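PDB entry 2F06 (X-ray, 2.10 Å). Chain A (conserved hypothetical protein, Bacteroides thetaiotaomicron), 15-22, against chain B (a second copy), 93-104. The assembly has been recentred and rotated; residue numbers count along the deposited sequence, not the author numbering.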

# COMPACT_ATOMS: atom_id res chain seq x y z
N ASN A 15 7.29 -13.20 -1.79
CA ASN A 15 8.12 -12.01 -1.80
C ASN A 15 9.56 -12.34 -2.36
O ASN A 15 9.77 -13.25 -3.25
N LYS A 16 10.57 -11.53 -1.97
CA LYS A 16 10.76 -10.17 -2.41
C LYS A 16 11.95 -10.35 -3.41
O LYS A 16 12.18 -9.49 -4.26
N SER A 17 12.66 -11.50 -3.35
CA SER A 17 13.46 -12.00 -4.53
C SER A 17 12.85 -13.19 -5.33
O SER A 17 12.93 -14.39 -4.91
N GLY A 18 12.31 -12.83 -6.50
CA GLY A 18 11.52 -13.69 -7.35
C GLY A 18 11.15 -15.13 -6.99
O GLY A 18 11.59 -16.03 -7.71
N ARG A 19 10.10 -15.35 -6.20
CA ARG A 19 8.75 -15.08 -6.69
C ARG A 19 8.55 -14.12 -7.87
O ARG A 19 7.94 -14.50 -8.87
N LEU A 20 9.13 -12.93 -7.82
CA LEU A 20 9.04 -11.98 -8.96
C LEU A 20 9.78 -12.54 -10.22
O LEU A 20 9.29 -12.43 -11.31
N THR A 21 10.98 -13.08 -10.03
CA THR A 21 11.76 -13.64 -11.12
C THR A 21 10.95 -14.81 -11.71
O THR A 21 10.87 -14.93 -12.89
N GLU A 22 10.36 -15.62 -10.85
CA GLU A 22 9.61 -16.79 -11.26
C GLU A 22 8.39 -16.39 -12.16
O GLU A 22 8.24 -16.94 -13.19
N LEU B 93 19.74 -10.78 -10.22
CA LEU B 93 19.59 -10.12 -8.93
C LEU B 93 19.17 -11.11 -7.88
O LEU B 93 19.78 -11.16 -6.82
N SER B 94 18.17 -11.94 -8.20
CA SER B 94 17.67 -12.87 -7.21
C SER B 94 18.64 -14.03 -6.90
O SER B 94 18.65 -14.55 -5.78
N ALA B 95 19.57 -14.36 -7.82
CA ALA B 95 20.63 -15.34 -7.52
C ALA B 95 21.70 -14.82 -6.58
O ALA B 95 22.41 -15.61 -5.95
N GLU B 96 21.84 -13.50 -6.51
CA GLU B 96 22.78 -12.89 -5.56
C GLU B 96 22.02 -12.37 -4.36
O GLU B 96 22.53 -11.55 -3.60
N GLY B 97 20.79 -12.81 -4.23
CA GLY B 97 19.95 -12.44 -3.10
C GLY B 97 19.65 -10.94 -3.04
O GLY B 97 19.59 -10.40 -1.95
N VAL B 98 19.47 -10.29 -4.19
CA VAL B 98 19.07 -8.89 -4.18
C VAL B 98 17.59 -8.75 -4.34
O VAL B 98 17.10 -9.00 -5.39
N PHE B 99 16.91 -8.25 -3.30
CA PHE B 99 15.45 -8.07 -3.33
C PHE B 99 15.02 -6.77 -4.01
O PHE B 99 15.67 -5.72 -3.86
N ILE B 100 13.93 -6.85 -4.74
CA ILE B 100 13.28 -5.69 -5.37
C ILE B 100 12.15 -5.25 -4.46
O ILE B 100 11.29 -6.07 -4.12
N GLU B 101 12.17 -3.99 -4.02
CA GLU B 101 11.06 -3.45 -3.23
C GLU B 101 9.92 -3.10 -4.20
O GLU B 101 8.79 -3.55 -4.03
N TYR B 102 10.23 -2.29 -5.22
CA TYR B 102 9.31 -2.02 -6.28
C TYR B 102 10.02 -1.68 -7.54
O TYR B 102 11.21 -1.41 -7.54
N MSE B 103 9.30 -1.69 -8.63
CA MSE B 103 9.87 -1.27 -9.90
C MSE B 103 8.70 -0.89 -10.77
O MSE B 103 7.51 -1.22 -10.44
N TYR B 104 8.99 -0.17 -11.84
CA TYR B 104 7.98 0.18 -12.81
C TYR B 104 8.73 0.30 -14.12
O TYR B 104 9.92 0.69 -14.16

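Packing of chain B 93-104 against the loop and first helical turn of chain A 15-22, two copies of one protein. Leu B93 lies sideways and makes no contact; Ser B94, next on the helix, points toward chain A in rotamer p. Its CB packs on Ser A17 CB at 3.7 Å, and its OG hydrogen-bonds Thr A21 OG1 (rotamer m) at 3.2 Å, a pair in which either hydroxyl could be the donor. Ala B95 points away, Glu B96 is out of reach, and Val B98 (t) points away. Phe B99, chi1 m, points sideways, and its CB lies 4.0 Å from Lys A16 CB, while the ring lies obliquely beside Ser A17 (p). At Ile B100 (m, t) the backbone joins in: Ile B100 N donates to Lys A16 O at 3.2 Å, and Ile B100 CG2 meets Leu A20 CD2 (t, p) at 3.9 Å. Glu B101 (m, m) starts away but its end comes back, leaving Glu B101 OE1 4.4 Å from Lys A16 NZ, too far for a salt bridge. Water 1 links the chains instead, accepting from Lys A16 NZ (2.6 Å) and donating to Glu B101 O (2.7 Å). Tyr B102 (p) points away. Selenomethionine Met B103 (p, t) points toward chain A, its SE 4.3 Å from Leu A20 CD2, extending the apolar patch.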

# COMPACT_ATOMS: atom_id res chain seq x y z
CB ASN A 15 8.37 -11.77 -0.27
CG ASN A 15 8.29 -13.11 0.60
OD1 ASN A 15 8.56 -14.22 0.09
ND2 ASN A 15 7.88 -13.00 1.89
CB LYS A 16 11.03 -9.16 -1.28
CG LYS A 16 9.94 -8.05 -1.21
CD LYS A 16 10.14 -7.03 -0.06
CE LYS A 16 9.08 -5.87 -0.14
NZ LYS A 16 7.71 -6.34 -0.47
CB SER A 17 14.95 -12.21 -4.23
OG SER A 17 15.14 -13.06 -3.12
CB ARG A 19 7.65 -15.13 -5.60
CG ARG A 19 7.37 -16.60 -5.00
CD ARG A 19 6.59 -17.59 -5.95
NE ARG A 19 5.20 -17.95 -5.57
CZ ARG A 19 4.34 -18.82 -6.17
NH1 ARG A 19 4.59 -19.49 -7.29
NH2 ARG A 19 3.17 -19.02 -5.62
CB LEU A 20 9.65 -10.60 -8.58
CG LEU A 20 9.64 -9.59 -9.74
CD1 LEU A 20 8.26 -9.38 -10.32
CD2 LEU A 20 10.28 -8.22 -9.36
CB THR A 21 13.12 -14.14 -10.68
OG1 THR A 21 13.87 -13.04 -10.26
CG2 THR A 21 13.97 -14.88 -11.81
CB GLU A 22 9.18 -17.55 -10.02
CG GLU A 22 8.32 -18.80 -10.38
CD GLU A 22 7.68 -19.49 -9.16
OE1 GLU A 22 8.03 -19.15 -7.97
OE2 GLU A 22 6.83 -20.40 -9.42
CB LEU B 93 18.55 -8.95 -8.98
CG LEU B 93 19.00 -7.81 -9.90
CD1 LEU B 93 17.89 -6.81 -10.22
CD2 LEU B 93 20.31 -7.12 -9.24
CB SER B 94 16.20 -13.28 -7.55
OG SER B 94 16.26 -14.30 -8.48
CB ALA B 95 21.28 -15.86 -8.79
CB GLU B 96 23.57 -11.75 -6.20
CG GLU B 96 24.39 -12.16 -7.42
CD GLU B 96 25.65 -12.89 -7.03
OE1 GLU B 96 26.20 -12.60 -5.92
OE2 GLU B 96 26.08 -13.75 -7.83
CB VAL B 98 19.79 -8.05 -5.29
CG1 VAL B 98 19.02 -6.69 -5.56
CG2 VAL B 98 21.26 -7.82 -4.93
CB PHE B 99 14.87 -8.12 -1.89
CG PHE B 99 15.26 -9.35 -1.05
CD1 PHE B 99 15.72 -10.53 -1.65
CD2 PHE B 99 15.05 -9.37 0.32
CE1 PHE B 99 16.04 -11.68 -0.87
CE2 PHE B 99 15.35 -10.52 1.10
CZ PHE B 99 15.86 -11.67 0.50
CB ILE B 100 12.86 -6.07 -6.84
CG1 ILE B 100 14.13 -5.97 -7.71
CG2 ILE B 100 11.80 -5.17 -7.41
CD1 ILE B 100 14.15 -6.84 -8.87
CB GLU B 101 11.47 -2.21 -2.46
CG GLU B 101 12.61 -2.44 -1.50
CD GLU B 101 12.20 -3.32 -0.33
OE1 GLU B 101 10.98 -3.49 -0.11
OE2 GLU B 101 13.10 -3.80 0.40
CB TYR B 102 8.35 -0.89 -5.88
CG TYR B 102 8.98 0.41 -5.50
CD1 TYR B 102 9.28 1.36 -6.49
CD2 TYR B 102 9.23 0.71 -4.16
CE1 TYR B 102 9.80 2.60 -6.16
CE2 TYR B 102 9.74 1.94 -3.79
CZ TYR B 102 10.01 2.88 -4.81
OH TYR B 102 10.53 4.09 -4.50
CB MSE B 103 10.66 -2.44 -10.56
CG MSE B 103 9.79 -3.62 -11.00
SE MSE B 103 10.98 -4.87 -11.94
CE MSE B 103 10.26 -4.21 -13.68
CB TYR B 104 7.10 1.42 -12.44
CG TYR B 104 7.85 2.70 -11.87
CD1 TYR B 104 8.26 2.80 -10.49
CD2 TYR B 104 8.07 3.81 -12.70
CE1 TYR B 104 8.96 3.97 -10.01
CE2 TYR B 104 8.73 4.98 -12.21
CZ TYR B 104 9.18 5.03 -10.89
OH TYR B 104 9.79 6.18 -10.46
O HOH W 1 7.92 -5.97 -3.07